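Local coordinates for endosialidase (Enterobacteria phage phi92, PDB 4HIZ), which cleaves alpha-2,8 and alpha-2,9 linkages within sialic acid polymers, probably those of the bacterial host capsule, at residues A[156-162]-A[176-182]; A[303-309]-A[321-327]. All coordinates share one frame. Numbering follows the deposited sequence.

Interaction 1: A[156-162]-A[176-182]; sequences NRLYAVI and ELWSRPM. With FRU (beta-D-fructofuranose), chain G.
This antiparallel hairpin of the catalytic beta-propeller has an apolar centre; the face of Tyr159 and Val161 packs on the next blade, and Glu176 and Trp178 on the other belong to a sugar pocket. Strands 157-162 and 176-181 are the middle strands of a four-stranded blade, at 167° with axes 4.5 Å apart. On one face Tyr159 CD1 meets Leu177 CD2 at 3.9 Å, and Ser179 CB lies over the Tyr159 ring, 3.8 Å from its centroid. On the other, Ile162 (chi1 m, chi2 m) sets CG1 over the Trp178 five-membered ring, 3.6 Å from its centroid.

Leu158-Arg180, Ala160-Trp178 and Ile162-Glu176 are hydrogen-bonded pairs. Ala160 N reaches Trp178 O at 2.9 Å, and Trp178 N Ala160 O at 2.8 Å. Leu158 N donates to Arg180 O at 2.8 Å and Arg180 N to Leu158 O at 3.2 Å. Beyond this pair, Met182 N donates to Asn156 O at 2.9 Å.

Arg157 NH2 donates to Ser179 OG at 2.9 Å; NH1 salt-bridges Asp214. Trp178 NE1 donates to Glu176 OE1 at 3.0 Å. Fructose, also bound by Tyr146 and Asp138, donates O4 to Glu176 OE1 at 2.7 Å and O3 to Glu176 OE2 at 2.6 Å.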
ATOM      1  N   ASN A 156      -2.419  34.166  -7.072  1.00 12.69           N
ATOM      2  CA  ASN A 156      -1.316  33.263  -6.699  1.00 12.62           C
ATOM      3  C   ASN A 156      -1.136  32.999  -5.198  1.00 12.52           C
ATOM      4  O   ASN A 156      -0.050  32.605  -4.768  1.00 13.93           O
ATOM      5  CB  ASN A 156       0.009  33.729  -7.359  1.00 13.25           C
ATOM      6  CG  ASN A 156      -0.081  33.656  -8.855  1.00 14.48           C
ATOM      7  OD1 ASN A 156      -0.521  32.621  -9.395  1.00 15.71           O
ATOM      8  ND2 ASN A 156       0.285  34.746  -9.555  1.00 14.46           N
ATOM      9  N   ARG A 157      -2.199  33.185  -4.411  1.00 11.69           N
ATOM     10  CA  ARG A 157      -2.191  32.733  -3.024  1.00 12.51           C
ATOM     11  C   ARG A 157      -3.345  31.764  -2.778  1.00 12.37           C
ATOM     12  O   ARG A 157      -4.439  31.911  -3.363  1.00 13.16           O
ATOM     13  CB  ARG A 157      -2.385  33.916  -2.064  1.00 12.56           C
ATOM     14  CG  ARG A 157      -1.286  35.003  -2.173  1.00 12.39           C
ATOM     15  CD  ARG A 157      -1.439  36.099  -1.075  1.00 12.95           C
ATOM     16  NE  ARG A 157      -1.325  35.536   0.270  1.00 13.63           N
ATOM     17  CZ  ARG A 157      -0.175  35.262   0.889  1.00 14.71           C
ATOM     18  NH1 ARG A 157       0.992  35.516   0.304  1.00 14.71           N
ATOM     19  NH2 ARG A 157      -0.189  34.762   2.122  1.00 15.20           N
ATOM     20  N   LEU A 158      -3.125  30.817  -1.869  1.00 10.70           N
ATOM     21  CA  LEU A 158      -4.218  30.009  -1.340  1.00 11.64           C
ATOM     22  C   LEU A 158      -4.969  30.797  -0.273  1.00 12.30           C
ATOM     23  O   LEU A 158      -4.356  31.352   0.636  1.00 13.53           O
ATOM     24  CB  LEU A 158      -3.612  28.777  -0.672  1.00 11.94           C
ATOM     25  CG  LEU A 158      -4.629  27.733  -0.189  1.00 14.34           C
ATOM     26  CD1 LEU A 158      -5.447  27.109  -1.376  1.00 15.16           C
ATOM     27  CD2 LEU A 158      -3.939  26.596   0.642  1.00 15.07           C
ATOM     28  N   TYR A 159      -6.295  30.815  -0.350  1.00 11.59           N
ATOM     29  CA  TYR A 159      -7.110  31.422   0.687  1.00 11.73           C
ATOM     30  C   TYR A 159      -8.068  30.376   1.225  1.00 11.97           C
ATOM     31  O   TYR A 159      -8.611  29.598   0.462  1.00 12.94           O
ATOM     32  CB  TYR A 159      -7.916  32.603   0.116  1.00 12.58           C
ATOM     33  CG  TYR A 159      -7.093  33.869   0.045  1.00 13.53           C
ATOM     34  CD1 TYR A 159      -6.961  34.706   1.165  1.00 13.49           C
ATOM     35  CD2 TYR A 159      -6.404  34.204  -1.123  1.00 14.00           C
ATOM     36  CE1 TYR A 159      -6.146  35.872   1.107  1.00 13.53           C
ATOM     37  CE2 TYR A 159      -5.597  35.373  -1.200  1.00 14.69           C
ATOM     38  CZ  TYR A 159      -5.465  36.173  -0.082  1.00 14.55           C
ATOM     39  OH  TYR A 159      -4.684  37.294  -0.142  1.00 15.55           O
ATOM     40  N   ALA A 160      -8.282  30.378   2.531  1.00 11.86           N
ATOM     41  CA  ALA A 160      -9.244  29.457   3.115  1.00 11.58           C
ATOM     42  C   ALA A 160      -9.911  30.137   4.310  1.00 12.71           C
ATOM     43  O   ALA A 160      -9.239  30.852   5.072  1.00 14.37           O
ATOM     44  CB  ALA A 160      -8.545  28.154   3.561  1.00 13.18           C
ATOM     45  N   VAL A 161     -11.210  29.903   4.510  1.00 12.72           N
ATOM     46  CA  VAL A 161     -11.805  30.359   5.751  1.00 12.84           C
ATOM     47  C   VAL A 161     -11.754  29.154   6.683  1.00 12.57           C
ATOM     48  O   VAL A 161     -12.520  28.190   6.520  1.00 12.72           O
ATOM     49  CB  VAL A 161     -13.265  30.850   5.602  1.00 13.39           C
ATOM     50  CG1 VAL A 161     -13.814  31.318   6.982  1.00 12.36           C
ATOM     51  CG2 VAL A 161     -13.320  31.997   4.594  1.00 14.39           C
ATOM     52  N   ILE A 162     -10.814  29.211   7.619  1.00 12.27           N
ATOM     53  CA  ILE A 162     -10.616  28.138   8.572  1.00 11.93           C
ATOM     54  C   ILE A 162     -11.409  28.477   9.815  1.00 11.75           C
ATOM     55  O   ILE A 162     -11.158  29.484  10.504  1.00 12.94           O
ATOM     56  CB  ILE A 162      -9.135  27.951   8.922  1.00 12.31           C
ATOM     57  CG1 ILE A 162      -8.344  27.559   7.662  1.00 13.20           C
ATOM     58  CG2 ILE A 162      -8.999  26.913  10.027  1.00 13.41           C
ATOM     59  CD1 ILE A 162      -8.848  26.249   6.951  1.00 12.70           C
ATOM     60  N   GLU A 176     -11.362  32.367  10.700  1.00 14.02           N
ATOM     61  CA  GLU A 176     -10.146  33.088  10.321  1.00 14.06           C
ATOM     62  C   GLU A 176      -9.928  32.941   8.851  1.00 13.83           C
ATOM     63  O   GLU A 176     -10.163  31.863   8.297  1.00 14.23           O
ATOM     64  CB  GLU A 176      -8.917  32.551  11.066  1.00 14.85           C
ATOM     65  CG  GLU A 176      -8.975  32.821  12.583  1.00 15.78           C
ATOM     66  CD  GLU A 176      -8.009  31.937  13.387  1.00 16.55           C
ATOM     67  OE1 GLU A 176      -7.732  30.771  12.994  1.00 17.21           O
ATOM     68  OE2 GLU A 176      -7.529  32.433  14.433  1.00 17.57           O
ATOM     69  N   LEU A 177      -9.453  34.008   8.212  1.00 12.90           N
ATOM     70  CA  LEU A 177      -9.007  33.900   6.829  1.00 12.42           C
ATOM     71  C   LEU A 177      -7.538  33.470   6.900  1.00 12.92           C
ATOM     72  O   LEU A 177      -6.735  34.167   7.505  1.00 14.66           O
ATOM     73  CB  LEU A 177      -9.200  35.260   6.108  1.00 13.57           C
ATOM     74  CG  LEU A 177      -8.843  35.175   4.605  1.00 14.62           C
ATOM     75  CD1 LEU A 177      -9.874  34.337   3.819  1.00 15.20           C
ATOM     76  CD2 LEU A 177      -8.708  36.606   4.028  1.00 15.02           C
ATOM     77  N   TRP A 178      -7.191  32.293   6.338  1.00 12.32           N
ATOM     78  CA  TRP A 178      -5.800  31.835   6.294  1.00 11.83           C
ATOM     79  C   TRP A 178      -5.306  31.982   4.875  1.00 12.79           C
ATOM     80  O   TRP A 178      -6.045  31.670   3.920  1.00 12.74           O
ATOM     81  CB  TRP A 178      -5.694  30.345   6.679  1.00 12.64           C
ATOM     82  CG  TRP A 178      -5.873  29.997   8.148  1.00 13.99           C
ATOM     83  CD1 TRP A 178      -6.612  30.660   9.099  1.00 15.26           C
ATOM     84  CD2 TRP A 178      -5.305  28.848   8.803  1.00 14.00           C
ATOM     85  NE1 TRP A 178      -6.518  29.992  10.318  1.00 15.03           N
ATOM     86  CE2 TRP A 178      -5.726  28.880  10.160  1.00 15.05           C
ATOM     87  CE3 TRP A 178      -4.466  27.819   8.377  1.00 13.29           C
ATOM     88  CZ2 TRP A 178      -5.345  27.902  11.088  1.00 15.72           C
ATOM     89  CZ3 TRP A 178      -4.074  26.848   9.302  1.00 13.97           C
ATOM     90  CH2 TRP A 178      -4.530  26.879  10.631  1.00 14.89           C
ATOM     91  N   SER A 179      -4.068  32.442   4.697  1.00 12.70           N
ATOM     92  CA  SER A 179      -3.510  32.448   3.343  0.66 12.52           C
ATOM     93  C   SER A 179      -2.036  32.174   3.314  1.00 12.37           C
ATOM     94  O   SER A 179      -1.330  32.410   4.278  1.00 12.91           O
ATOM     95  CB  SER A 179      -3.810  33.756   2.581  0.66 14.08           C
ATOM     96  OG  SER A 179      -2.939  34.798   2.977  0.66 14.56           O
ATOM     97  N   ARG A 180      -1.600  31.619   2.179  1.00 11.80           N
ATOM     98  CA  ARG A 180      -0.169  31.361   1.902  1.00 11.63           C
ATOM     99  C   ARG A 180       0.027  31.630   0.439  1.00 11.84           C
ATOM    100  O   ARG A 180      -0.908  31.533  -0.343  1.00 12.85           O
ATOM    101  CB  ARG A 180       0.175  29.858   2.121  1.00 11.67           C
ATOM    102  CG  ARG A 180       0.751  29.545   3.495  1.00 12.47           C
ATOM    103  CD  ARG A 180       1.003  28.041   3.613  1.00 13.46           C
ATOM    104  NE  ARG A 180       1.767  27.729   4.823  1.00 14.19           N
ATOM    105  CZ  ARG A 180       1.956  26.475   5.255  1.00 14.71           C
ATOM    106  NH1 ARG A 180       1.444  25.446   4.554  1.00 13.18           N
ATOM    107  NH2 ARG A 180       2.688  26.249   6.342  1.00 14.75           N
ATOM    108  N   PRO A 181       1.269  31.915   0.034  1.00 12.11           N
ATOM    109  CA  PRO A 181       1.526  31.960  -1.407  1.00 12.13           C
ATOM    110  C   PRO A 181       1.362  30.543  -1.970  1.00 12.60           C
ATOM    111  O   PRO A 181       1.753  29.588  -1.290  1.00 14.19           O
ATOM    112  CB  PRO A 181       3.002  32.377  -1.479  1.00 12.86           C
ATOM    113  CG  PRO A 181       3.627  31.898  -0.197  1.00 13.15           C
ATOM    114  CD  PRO A 181       2.499  32.043   0.843  1.00 13.01           C
ATOM    115  N   MET A 182       0.797  30.399  -3.162  1.00 11.69           N
ATOM    116  CA  MET A 182       0.682  29.068  -3.754  1.00 13.01           C
ATOM    117  C   MET A 182       2.074  28.504  -4.045  1.00 12.75           C
ATOM    118  O   MET A 182       3.019  29.248  -4.242  1.00 12.47           O
ATOM    119  CB  MET A 182      -0.077  29.151  -5.085  1.00 15.15           C
ATOM    120  CG  MET A 182      -1.575  29.354  -4.925  1.00 16.38           C
ATOM    121  SD  MET A 182      -2.385  28.017  -3.978  1.00 19.58           S
ATOM    122  CE  MET A 182      -2.375  26.675  -5.190  1.00 19.89           C
TER
HETATM  123  C1  FRU G   2      -5.337  30.502  19.097  1.00 26.37           C
HETATM  124  C2  FRU G   2      -5.090  30.545  17.656  1.00 25.72           C
HETATM  125  C3  FRU G   2      -6.077  30.250  16.653  1.00 23.48           C
HETATM  126  C4  FRU G   2      -5.303  30.222  15.394  1.00 22.89           C
HETATM  127  C5  FRU G   2      -3.969  29.728  15.874  1.00 25.79           C
HETATM  128  C6  FRU G   2      -2.794  29.970  14.937  1.00 29.53           C
HETATM  129  O1  FRU G   2      -5.203  29.114  19.332  1.00 27.89           O
HETATM  130  O2  FRU G   2      -5.206  32.024  17.503  1.00 27.09           O
HETATM  131  O3  FRU G   2      -7.295  31.036  16.649  1.00 22.18           O
HETATM  132  O4  FRU G   2      -5.930  29.311  14.436  1.00 20.71           O
HETATM  133  O5  FRU G   2      -3.740  30.367  17.151  1.00 26.28           O
HETATM  134  O6  FRU G   2      -2.484  31.327  14.921  1.00 33.78           O
HETATM  135  O   HOH W   1     -10.248  29.573  13.072  1.00 17.72           O

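Interaction 2: A[303-309]-A[321-327]; sequences YTFAVGY and ILYFNNA. With EDO (1,2-ethanediol), chain X.
Strands 304-309 and 321-324 run antiparallel at 161°, with axes 4.4 Å apart. Phe305-Phe324 and Val307-Leu322 are the hydrogen-bonded pairs. Ala306-Tyr323 and Gly308-Ile321 are the non-hydrogen-bonded ones. Each hydrogen-bonded pair satisfies its donors and acceptors in both directions. Phe305 N donates to Phe324 O at 3.1 Å, and Phe324 N to Phe305 O at 2.9 Å. Val307 N donates to Leu322 O at 2.9 Å, and Leu322 N to Val307 O at 2.7 Å.

Past Phe324 the pairing changes. Tyr303 has a left-handed backbone (phi 58°, psi 44°) and forms a G1 bulge with Thr304 opposite Asp299, in the loop after strand 291-297. Its carbonyl O accepts from Ala327 N at 2.8 Å. Thr304, with chi1 m, donates from OG1 to Asn325 O at 2.7 Å. Tyr323 OH donates to Asn325 OD1 at 2.9 Å. Tyr303 OH is hydrogen-bonded to Gly155 O, and Asn326 OD1 accepts from Ser329 N. Asn326 ND2 donates to O2 of an ethanediol, probably from the crystallisation liquor, at 3.1 Å.

The Phe305 and Phe324 rings meet obliquely, centroids 5.0 Å apart with planes at 42°. Phe305 CE2 touches Ala327 CB at 3.3 Å. Tyr309 (chi1 p) brings CD1 to Leu322 CD2 at 3.5 Å. This is the central hairpin of a four-stranded antiparallel blade, as in the beta-propeller of sialidases.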
ATOM      1  N   TYR A 303      -7.373  41.135  -5.656  1.00 15.77           N
ATOM      2  CA  TYR A 303      -7.719  40.285  -4.517  1.00 15.09           C
ATOM      3  C   TYR A 303      -9.144  40.557  -4.074  1.00 14.87           C
ATOM      4  O   TYR A 303      -9.450  40.682  -2.884  1.00 17.03           O
ATOM      5  CB  TYR A 303      -6.718  40.436  -3.364  1.00 14.90           C
ATOM      6  CG  TYR A 303      -5.375  39.904  -3.781  1.00 14.77           C
ATOM      7  CD1 TYR A 303      -4.485  40.717  -4.485  1.00 16.33           C
ATOM      8  CD2 TYR A 303      -5.022  38.576  -3.534  1.00 14.69           C
ATOM      9  CE1 TYR A 303      -3.269  40.249  -4.909  1.00 16.88           C
ATOM     10  CE2 TYR A 303      -3.795  38.076  -3.975  1.00 14.71           C
ATOM     11  CZ  TYR A 303      -2.924  38.923  -4.659  1.00 15.57           C
ATOM     12  OH  TYR A 303      -1.704  38.446  -5.111  1.00 15.79           O
ATOM     13  N   THR A 304     -10.023  40.654  -5.053  1.00 14.64           N
ATOM     14  CA  THR A 304     -11.460  40.775  -4.760  1.00 15.35           C
ATOM     15  C   THR A 304     -12.094  39.396  -4.894  1.00 14.87           C
ATOM     16  O   THR A 304     -12.004  38.765  -5.941  1.00 15.57           O
ATOM     17  CB  THR A 304     -12.141  41.760  -5.766  1.00 17.02           C
ATOM     18  OG1 THR A 304     -11.453  43.036  -5.761  1.00 19.11           O
ATOM     19  CG2 THR A 304     -13.580  41.994  -5.370  1.00 18.29           C
ATOM     20  N   PHE A 305     -12.716  38.913  -3.829  1.00 13.93           N
ATOM     21  CA  PHE A 305     -13.354  37.594  -3.879  1.00 13.51           C
ATOM     22  C   PHE A 305     -14.557  37.531  -2.952  1.00 13.46           C
ATOM     23  O   PHE A 305     -14.800  38.438  -2.155  1.00 14.52           O
ATOM     24  CB  PHE A 305     -12.341  36.454  -3.638  1.00 14.59           C
ATOM     25  CG  PHE A 305     -11.652  36.442  -2.271  1.00 13.87           C
ATOM     26  CD1 PHE A 305     -12.363  36.231  -1.079  1.00 14.40           C
ATOM     27  CD2 PHE A 305     -10.259  36.486  -2.207  1.00 12.99           C
ATOM     28  CE1 PHE A 305     -11.689  36.154   0.161  1.00 14.57           C
ATOM     29  CE2 PHE A 305      -9.572  36.377  -0.972  1.00 13.45           C
ATOM     30  CZ  PHE A 305     -10.268  36.232   0.211  1.00 14.04           C
ATOM     31  N   ALA A 306     -15.334  36.465  -3.086  1.00 11.96           N
ATOM     32  CA  ALA A 306     -16.521  36.315  -2.271  1.00 12.40           C
ATOM     33  C   ALA A 306     -16.508  34.911  -1.641  1.00 11.94           C
ATOM     34  O   ALA A 306     -16.023  33.950  -2.252  1.00 12.75           O
ATOM     35  CB  ALA A 306     -17.782  36.500  -3.101  1.00 12.58           C
ATOM     36  N   VAL A 307     -17.059  34.811  -0.433  1.00 12.53           N
ATOM     37  CA  VAL A 307     -17.192  33.527   0.276  1.00 13.23           C
ATOM     38  C   VAL A 307     -18.682  33.357   0.567  1.00 14.00           C
ATOM     39  O   VAL A 307     -19.336  34.320   0.956  1.00 14.40           O
ATOM     40  CB  VAL A 307     -16.422  33.614   1.605  1.00 14.35           C
ATOM     41  CG1 VAL A 307     -16.845  32.530   2.611  1.00 14.93           C
ATOM     42  CG2 VAL A 307     -14.897  33.636   1.351  1.00 14.50           C
ATOM     43  N   GLY A 308     -19.242  32.166   0.342  1.00 12.35           N
ATOM     44  CA  GLY A 308     -20.658  31.998   0.640  1.00 12.13           C
ATOM     45  C   GLY A 308     -20.884  31.826   2.136  1.00 12.36           C
ATOM     46  O   GLY A 308     -19.991  31.393   2.886  1.00 11.85           O
ATOM     47  N   TYR A 309     -22.087  32.149   2.594  1.00 13.05           N
ATOM     48  CA  TYR A 309     -22.407  31.850   4.002  1.00 13.64           C
ATOM     49  C   TYR A 309     -23.910  31.776   4.205  1.00 12.77           C
ATOM     50  O   TYR A 309     -24.705  32.243   3.358  1.00 12.62           O
ATOM     51  CB  TYR A 309     -21.842  32.942   4.959  1.00 12.84           C
ATOM     52  CG  TYR A 309     -22.753  34.174   5.084  1.00 12.84           C
ATOM     53  CD1 TYR A 309     -22.737  35.173   4.102  1.00 13.66           C
ATOM     54  CD2 TYR A 309     -23.614  34.311   6.165  1.00 14.05           C
ATOM     55  CE1 TYR A 309     -23.536  36.305   4.203  1.00 14.92           C
ATOM     56  CE2 TYR A 309     -24.448  35.436   6.263  1.00 15.12           C
ATOM     57  CZ  TYR A 309     -24.398  36.414   5.277  1.00 15.41           C
ATOM     58  OH  TYR A 309     -25.226  37.533   5.362  1.00 16.50           O
ATOM     59  N   ILE A 321     -23.370  36.224   0.535  1.00 13.98           N
ATOM     60  CA  ILE A 321     -21.920  36.189   0.386  1.00 13.80           C
ATOM     61  C   ILE A 321     -21.239  37.138   1.358  1.00 14.26           C
ATOM     62  O   ILE A 321     -21.821  38.136   1.787  1.00 14.92           O
ATOM     63  CB  ILE A 321     -21.498  36.533  -1.056  1.00 13.37           C
ATOM     64  CG1 ILE A 321     -21.780  38.019  -1.403  1.00 14.35           C
ATOM     65  CG2 ILE A 321     -22.199  35.557  -2.058  1.00 14.83           C
ATOM     66  CD1 ILE A 321     -21.298  38.394  -2.809  1.00 15.02           C
ATOM     67  N   LEU A 322     -20.003  36.815   1.704  1.00 13.98           N
ATOM     68  CA  LEU A 322     -19.104  37.782   2.317  1.00 14.46           C
ATOM     69  C   LEU A 322     -18.228  38.287   1.183  1.00 14.33           C
ATOM     70  O   LEU A 322     -17.459  37.512   0.580  1.00 13.91           O
ATOM     71  CB  LEU A 322     -18.245  37.121   3.395  1.00 14.75           C
ATOM     72  CG  LEU A 322     -19.051  36.327   4.453  1.00 15.97           C
ATOM     73  CD1 LEU A 322     -18.090  35.751   5.476  1.00 17.68           C
ATOM     74  CD2 LEU A 322     -20.122  37.210   5.163  1.00 16.64           C
ATOM     75  N   TYR A 323     -18.322  39.585   0.898  1.00 14.87           N
ATOM     76  CA  TYR A 323     -17.614  40.170  -0.225  1.00 15.82           C
ATOM     77  C   TYR A 323     -16.368  40.926   0.265  1.00 15.43           C
ATOM     78  O   TYR A 323     -16.474  41.852   1.065  1.00 15.40           O
ATOM     79  CB  TYR A 323     -18.568  41.099  -1.009  1.00 17.50           C
ATOM     80  CG  TYR A 323     -17.868  41.938  -2.048  1.00 21.50           C
ATOM     81  CD1 TYR A 323     -17.619  41.454  -3.313  1.00 24.72           C
ATOM     82  CD2 TYR A 323     -17.447  43.225  -1.737  1.00 23.30           C
ATOM     83  CE1 TYR A 323     -16.957  42.244  -4.247  1.00 26.65           C
ATOM     84  CE2 TYR A 323     -16.788  44.001  -2.648  1.00 25.83           C
ATOM     85  CZ  TYR A 323     -16.546  43.521  -3.897  1.00 27.62           C
ATOM     86  OH  TYR A 323     -15.877  44.367  -4.783  1.00 30.47           O
ATOM     87  N   PHE A 324     -15.194  40.495  -0.188  1.00 14.68           N
ATOM     88  CA  PHE A 324     -13.915  41.058   0.247  1.00 14.78           C
ATOM     89  C   PHE A 324     -13.388  41.917  -0.892  1.00 15.17           C
ATOM     90  O   PHE A 324     -13.051  41.419  -1.966  1.00 15.23           O
ATOM     91  CB  PHE A 324     -12.899  39.937   0.493  1.00 15.43           C
ATOM     92  CG  PHE A 324     -13.173  39.108   1.702  1.00 15.21           C
ATOM     93  CD1 PHE A 324     -14.183  38.123   1.691  1.00 14.49           C
ATOM     94  CD2 PHE A 324     -12.402  39.284   2.846  1.00 15.71           C
ATOM     95  CE1 PHE A 324     -14.412  37.346   2.811  1.00 13.31           C
ATOM     96  CE2 PHE A 324     -12.625  38.495   3.985  1.00 15.21           C
ATOM     97  CZ  PHE A 324     -13.627  37.504   3.952  1.00 13.17           C
ATOM     98  N   ASN A 325     -13.305  43.230  -0.677  1.00 15.25           N
ATOM     99  CA  ASN A 325     -12.928  44.101  -1.774  1.00 18.70           C
ATOM    100  C   ASN A 325     -11.435  44.013  -2.127  1.00 20.47           C
ATOM    101  O   ASN A 325     -11.050  44.132  -3.310  1.00 21.80           O
ATOM    102  CB  ASN A 325     -13.340  45.543  -1.444  1.00 23.73           C
ATOM    103  CG  ASN A 325     -13.227  46.440  -2.658  1.00 33.63           C
ATOM    104  OD1 ASN A 325     -13.928  46.229  -3.664  1.00 39.91           O
ATOM    105  ND2 ASN A 325     -12.316  47.401  -2.604  1.00 36.46           N
ATOM    106  N   ASN A 326     -10.607  43.782  -1.105  1.00 19.12           N
ATOM    107  CA  ASN A 326      -9.174  43.616  -1.295  1.00 19.38           C
ATOM    108  C   ASN A 326      -8.642  42.838  -0.124  1.00 17.75           C
ATOM    109  O   ASN A 326      -8.270  43.393   0.902  1.00 17.97           O
ATOM    110  CB  ASN A 326      -8.472  44.963  -1.398  1.00 22.12           C
ATOM    111  CG  ASN A 326      -6.959  44.829  -1.659  1.00 25.14           C
ATOM    112  OD1 ASN A 326      -6.334  43.760  -1.479  1.00 22.03           O
ATOM    113  ND2 ASN A 326      -6.356  45.947  -2.036  1.00 30.45           N
ATOM    114  N   ALA A 327      -8.630  41.522  -0.290  1.00 16.55           N
ATOM    115  CA  ALA A 327      -8.248  40.650   0.799  1.00 18.36           C
ATOM    116  C   ALA A 327      -6.739  40.665   1.047  1.00 18.39           C
ATOM    117  O   ALA A 327      -6.300  40.207   2.097  1.00 18.31           O
ATOM    118  CB  ALA A 327      -8.703  39.245   0.498  1.00 18.84           C
TER
HETATM  119  C1  EDO X 818      -2.939  43.983  -4.679  1.00 47.09           C
HETATM  120  O1  EDO X 818      -1.684  44.686  -4.603  1.00 48.79           O
HETATM  121  C2  EDO X 818      -3.946  44.556  -3.691  1.00 52.15           C
HETATM  122  O2  EDO X 818      -3.643  45.932  -3.432  1.00 60.88           O

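Interactions 1 and 2 are both largely buried hairpins. Each supplies the two middle strands of a separate four-stranded propeller blade. The blades pack on one another. Tyr159 OH lies 3.6 Å from Tyr303 CD2, Tyr159 CG 3.7 Å from Phe305 CE2, and Val161 CG2 4.0 Å from Val307 CG2. Their chemistry differs away from this interface. Interaction 1 carries charged groups, including the sugar-binding Glu176 and the Arg157 guanidinium. Interaction 2 has no charged side chain of its own, though Tyr323 meets Arg337 in a cation-pi contact. Most of its polar side-chain bonds lie near Asn325 and Asn326, where it reaches the surface; Tyr303 OH instead bonds to Gly155 O of the neighbouring blade.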